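Uncharacterized protein (Legionella longbeachae NSW150, PDB 4JZA) probably hydrolyses phosphatidylinositol 3-phosphate as a Legionella phosphoinositide phosphatase, perhaps acting on lipids of the infected host cell. Local coordinates at residues H201-N206 against R264-I269; E425-W430 against N469-L474. One frame throughout, in Å; residues are numbered along the deposited sequence.

Contact 1. Residues H201-N206 against R264-I269; sequences HAYFCN and REMMRI
A selenium atom beside a tyrosine ring marks this packing of two helices, which run nearly antiparallel (161°) with axes 8.0 Å apart. M266, present as selenomethionine, has its CG anti to the backbone N (chi1 177°) and stays extended through chi2. Its chain then bends at the last torsion, and CE of M266 comes to 3.3 Å from CD1 of Y203, meeting the ring obliquely. SE of M266 lies 5.3 Å from the centroid of the Y203 ring, a Met-aromatic contact between side chains lying alongside each other. M266 is buried and touches both the Y203 ring and F221 of helix 214-234, so a flexible apolar chain suits it. The tyrosine is fixed by H262 and F284, both stacked edge-to-face with it, while its hydroxyl is hydrogen-bonded to D220.

A202 brings the backbones together: its methyl is small enough for CA atoms of A202 and M266 to stand 5.5 Å apart. I269 covers the same methyl with the tip of its longer branch, CD1. One turn on, N206 turns its amide back along its own helix, so that ND2 bonds in plane to a lone pair of A202 O at 2.8 Å, an oxygen that also takes its backbone N-H. The amide crosses the aliphatic part of E265, ND2 of N206 lying 3.8 Å from E265 CB. The glutamate's carboxylate leads away and is gripped side-on by R268 through NE and NH2. Close antiparallel packing around an alanine, here between helices 198-206 and 261-270, is part of the helical phosphoinositide phosphatase insertion domain.

Contact 2. Residues E425-W430 against N469-L474; sequences EYVPNW and NMAKRL
N469 begins a short strand that pairs with the returning strand 474-475. At M470, a selenomethionine, the contribution is made by the main chain: its carbonyl O accepts the amide N-H of N429 ND2 at 2.7 Å, while the side chain leads away. The bond is bent (132° at the hydrogen), and the donor stands above the carbonyl plane although the oxygen lies in the plane of the N429 amide. Asparagine suits the position because it is short and can donate from one amide atom; its CG sits in the crowded position between backbone N and carbonyl carbon (chi1 61°), and its OD1 makes a weak bond to I431 N.

A471 opens the turn of a beta hairpin, strands 469-470 and 474-475, with its N bonded to R473 O at 3.1 Å. Its small methyl fits against the backbone of the other segment, CB of A471 lying 3.3 Å from E425 O. V427 CG2 meets A471 O at 3.5 Å, so a compact branched valine lies against the A471-K472 peptide within the turn. K472 sends its charged chain outward from the exposed tip. R473 makes a cation-pi contact with Y475; its NH2 also lies 5.1 Å from E425 OE2, not in contact but near enough for opposite charges probably to attract. L474 starts the return strand and lies on W624 of helix 622-625, which W430 touches as well.

From the N terminus, the chain first builds strands and helices of the main alpha/beta body, then enters the insertion domain, where contact 1 closes a loop of 57 mostly helical residues by pairing helix 198-206 with helix 261-270. It then returns to the large mixed sheet through strands 352-359 and 365-374. Contact 2 opens only later, after strand 412-416, and closes across 38 residues that include helix 441-454 and edge strand 462-465, tying a surface loop to the hairpin that follows. The two loops are thus in series, neither nested nor crossed. The centres of contacts 1 and 2 lie about 39 Å apart, their nearest atoms about 28 Å, and they do not touch.

Contact 1. Residues H201-N206 against R264-I269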
# COMPACT_ATOMS: atom_id res chain seq x y z
N HIS A 201 -16.52 -1.34 21.45
CA HIS A 201 -16.58 -0.96 20.03
C HIS A 201 -17.82 -1.57 19.38
O HIS A 201 -18.52 -0.88 18.61
CB HIS A 201 -15.33 -1.43 19.27
CG HIS A 201 -15.00 -0.63 18.03
ND1 HIS A 201 -14.46 0.64 18.08
CD2 HIS A 201 -15.10 -0.93 16.72
CE1 HIS A 201 -14.24 1.08 16.86
NE2 HIS A 201 -14.63 0.15 16.01
N ALA A 202 -18.13 -2.83 19.70
CA ALA A 202 -19.31 -3.41 19.14
C ALA A 202 -20.58 -2.70 19.65
O ALA A 202 -21.55 -2.49 18.87
CB ALA A 202 -19.39 -4.89 19.44
N TYR A 203 -20.57 -2.31 20.93
CA TYR A 203 -21.74 -1.65 21.53
C TYR A 203 -22.12 -0.42 20.72
O TYR A 203 -23.20 -0.34 20.20
CB TYR A 203 -21.51 -1.29 23.01
CG TYR A 203 -22.73 -0.71 23.70
CD1 TYR A 203 -23.72 -1.55 24.16
CD2 TYR A 203 -22.90 0.62 23.89
CE1 TYR A 203 -24.84 -1.08 24.79
CE2 TYR A 203 -24.04 1.12 24.51
CZ TYR A 203 -25.01 0.25 24.97
OH TYR A 203 -26.18 0.68 25.59
N PHE A 204 -21.20 0.51 20.59
CA PHE A 204 -21.51 1.79 19.96
C PHE A 204 -21.69 1.65 18.46
O PHE A 204 -22.52 2.34 17.87
CB PHE A 204 -20.41 2.82 20.26
CG PHE A 204 -20.40 3.31 21.69
CD1 PHE A 204 -21.37 4.18 22.15
CD2 PHE A 204 -19.40 2.92 22.57
CE1 PHE A 204 -21.36 4.62 23.47
CE2 PHE A 204 -19.37 3.37 23.88
CZ PHE A 204 -20.34 4.22 24.34
N CYS A 205 -20.93 0.78 17.81
CA CYS A 205 -21.04 0.68 16.34
C CYS A 205 -22.31 -0.04 15.92
O CYS A 205 -22.73 0.11 14.79
CB CYS A 205 -19.79 0.02 15.69
SG CYS A 205 -18.31 1.06 15.82
N ASN A 206 -22.93 -0.80 16.82
CA ASN A 206 -24.20 -1.48 16.48
C ASN A 206 -25.43 -0.89 17.12
O ASN A 206 -26.54 -1.36 16.90
CB ASN A 206 -24.09 -2.94 16.82
CG ASN A 206 -23.07 -3.63 15.95
OD1 ASN A 206 -23.34 -3.90 14.80
ND2 ASN A 206 -21.88 -3.87 16.49
N ARG A 264 -26.56 -7.64 21.64
CA ARG A 264 -26.26 -8.93 21.04
C ARG A 264 -24.76 -9.03 20.65
O ARG A 264 -24.06 -9.97 21.02
CB ARG A 264 -27.18 -9.20 19.80
CG ARG A 264 -27.29 -10.68 19.42
CD ARG A 264 -28.09 -11.09 18.20
NE ARG A 264 -29.29 -10.28 17.97
CZ ARG A 264 -29.54 -9.61 16.85
NH1 ARG A 264 -28.69 -9.65 15.81
NH2 ARG A 264 -30.66 -8.89 16.74
N GLU A 265 -24.27 -8.04 19.91
CA GLU A 265 -22.91 -8.12 19.41
C GLU A 265 -21.89 -7.96 20.54
O GLU A 265 -20.82 -8.53 20.49
CB GLU A 265 -22.69 -7.08 18.27
CG GLU A 265 -23.49 -7.37 16.99
CD GLU A 265 -23.40 -8.84 16.53
OE1 GLU A 265 -22.29 -9.39 16.44
OE2 GLU A 265 -24.46 -9.45 16.29
N MSE A 266 -22.24 -7.18 21.56
CA MSE A 266 -21.40 -7.03 22.71
C MSE A 266 -21.30 -8.35 23.42
O MSE A 266 -20.22 -8.72 23.82
CB MSE A 266 -21.99 -6.02 23.66
CG MSE A 266 -21.13 -5.91 24.93
SE MSE A 266 -21.81 -4.66 26.31
CE MSE A 266 -23.67 -4.45 25.63
N MSE A 267 -22.40 -9.07 23.58
CA MSE A 267 -22.34 -10.38 24.24
C MSE A 267 -21.48 -11.32 23.45
O MSE A 267 -20.59 -11.97 24.00
CB MSE A 267 -23.70 -11.05 24.49
CG MSE A 267 -24.34 -10.71 25.85
SE MSE A 267 -23.17 -10.86 27.49
CE MSE A 267 -22.85 -8.93 27.51
N ARG A 268 -21.73 -11.39 22.14
CA ARG A 268 -20.98 -12.29 21.25
C ARG A 268 -19.49 -12.25 21.54
O ARG A 268 -18.81 -13.27 21.51
CB ARG A 268 -21.25 -11.97 19.79
CG ARG A 268 -20.61 -12.94 18.80
CD ARG A 268 -20.81 -12.49 17.36
NE ARG A 268 -22.18 -12.06 17.13
CZ ARG A 268 -23.23 -12.87 16.99
NH1 ARG A 268 -23.08 -14.19 17.06
NH2 ARG A 268 -24.44 -12.36 16.78
N ILE A 269 -18.97 -11.08 21.84
CA ILE A 269 -17.56 -10.94 22.14
C ILE A 269 -17.19 -11.36 23.55
O ILE A 269 -16.11 -11.91 23.78
CB ILE A 269 -17.12 -9.50 21.91
CG1 ILE A 269 -17.18 -9.21 20.41
CG2 ILE A 269 -15.73 -9.30 22.46
CD1 ILE A 269 -17.74 -7.85 20.06

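Contact 2. Residues E425-W430 against N469-L474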
# COMPACT_ATOMS: atom_id res chain seq x y z
N GLU A 425 8.20 -21.75 14.24
CA GLU A 425 8.95 -22.33 13.12
C GLU A 425 9.59 -21.31 12.14
O GLU A 425 10.45 -21.69 11.34
CB GLU A 425 8.04 -23.26 12.35
CG GLU A 425 7.35 -24.29 13.25
CD GLU A 425 6.18 -24.99 12.57
OE1 GLU A 425 5.37 -24.34 11.83
OE2 GLU A 425 6.05 -26.21 12.80
N TYR A 426 9.20 -20.03 12.24
CA TYR A 426 9.54 -19.01 11.24
C TYR A 426 10.99 -18.49 11.29
O TYR A 426 11.42 -17.85 12.28
CB TYR A 426 8.53 -17.83 11.30
CG TYR A 426 8.90 -16.64 10.40
CD1 TYR A 426 9.01 -16.79 9.02
CD2 TYR A 426 9.17 -15.40 10.93
CE1 TYR A 426 9.35 -15.73 8.20
CE2 TYR A 426 9.52 -14.34 10.13
CZ TYR A 426 9.61 -14.50 8.76
OH TYR A 426 9.97 -13.43 7.97
N VAL A 427 11.73 -18.75 10.21
CA VAL A 427 13.07 -18.17 10.01
C VAL A 427 13.01 -17.09 8.92
O VAL A 427 12.71 -17.39 7.77
CB VAL A 427 14.13 -19.21 9.58
CG1 VAL A 427 15.53 -18.58 9.60
CG2 VAL A 427 14.09 -20.46 10.46
N PRO A 428 13.31 -15.84 9.28
CA PRO A 428 13.42 -14.80 8.25
C PRO A 428 14.51 -15.12 7.20
O PRO A 428 15.65 -15.38 7.57
CB PRO A 428 13.77 -13.53 9.05
CG PRO A 428 13.28 -13.79 10.45
CD PRO A 428 13.43 -15.28 10.64
N ASN A 429 14.12 -15.14 5.91
CA ASN A 429 15.01 -15.54 4.79
C ASN A 429 14.68 -14.83 3.47
O ASN A 429 13.83 -13.94 3.46
CB ASN A 429 14.98 -17.05 4.60
CG ASN A 429 13.60 -17.58 4.25
OD1 ASN A 429 12.70 -16.84 3.79
ND2 ASN A 429 13.43 -18.87 4.49
N TRP A 430 15.33 -15.19 2.37
CA TRP A 430 15.13 -14.40 1.15
C TRP A 430 13.70 -14.42 0.59
O TRP A 430 13.27 -13.48 -0.07
CB TRP A 430 16.16 -14.77 0.09
CG TRP A 430 16.00 -16.08 -0.59
CD1 TRP A 430 16.05 -17.32 -0.02
CD2 TRP A 430 15.86 -16.29 -2.01
NE1 TRP A 430 15.91 -18.29 -0.99
CE2 TRP A 430 15.79 -17.68 -2.22
CE3 TRP A 430 15.77 -15.42 -3.11
CZ2 TRP A 430 15.65 -18.24 -3.50
CZ3 TRP A 430 15.62 -15.97 -4.39
CH2 TRP A 430 15.57 -17.38 -4.57
N ASN A 469 7.43 -23.18 0.84
CA ASN A 469 8.20 -22.30 1.70
C ASN A 469 9.34 -23.06 2.43
O ASN A 469 9.29 -24.28 2.61
CB ASN A 469 7.25 -21.63 2.68
CG ASN A 469 7.89 -20.47 3.42
OD1 ASN A 469 8.72 -19.72 2.86
ND2 ASN A 469 7.57 -20.35 4.73
N MSE A 470 10.39 -22.33 2.81
CA MSE A 470 11.55 -22.90 3.50
C MSE A 470 11.71 -22.23 4.83
O MSE A 470 11.76 -21.00 4.90
CB MSE A 470 12.78 -22.61 2.64
CG MSE A 470 14.07 -23.19 3.21
SE MSE A 470 14.00 -25.16 3.26
CE MSE A 470 14.90 -25.46 1.52
N ALA A 471 11.77 -23.02 5.89
CA ALA A 471 12.20 -22.51 7.21
C ALA A 471 13.25 -23.26 8.01
O ALA A 471 14.42 -22.92 7.97
CB ALA A 471 11.00 -22.37 8.14
N LYS A 472 12.83 -24.28 8.73
CA LYS A 472 13.73 -25.21 9.35
C LYS A 472 13.78 -26.33 8.29
O LYS A 472 14.84 -26.86 7.97
CB LYS A 472 13.09 -25.73 10.64
CG LYS A 472 13.87 -26.80 11.36
CD LYS A 472 14.88 -26.19 12.32
CE LYS A 472 15.74 -27.27 12.97
NZ LYS A 472 17.11 -26.76 13.22
N ARG A 473 12.61 -26.63 7.74
CA ARG A 473 12.45 -27.64 6.69
C ARG A 473 11.68 -27.07 5.49
O ARG A 473 11.14 -26.00 5.57
CB ARG A 473 11.69 -28.83 7.28
CG ARG A 473 10.39 -28.43 7.99
CD ARG A 473 9.60 -29.63 8.49
NE ARG A 473 8.23 -29.28 8.87
CZ ARG A 473 7.17 -29.33 8.06
NH1 ARG A 473 7.28 -29.71 6.79
NH2 ARG A 473 5.98 -28.99 8.52
N LEU A 474 11.61 -27.80 4.39
CA LEU A 474 10.78 -27.38 3.29
C LEU A 474 9.33 -27.57 3.68
O LEU A 474 9.01 -28.51 4.39
CB LEU A 474 11.07 -28.23 2.05
CG LEU A 474 10.38 -27.79 0.75
CD1 LEU A 474 10.75 -26.38 0.31
CD2 LEU A 474 10.71 -28.77 -0.36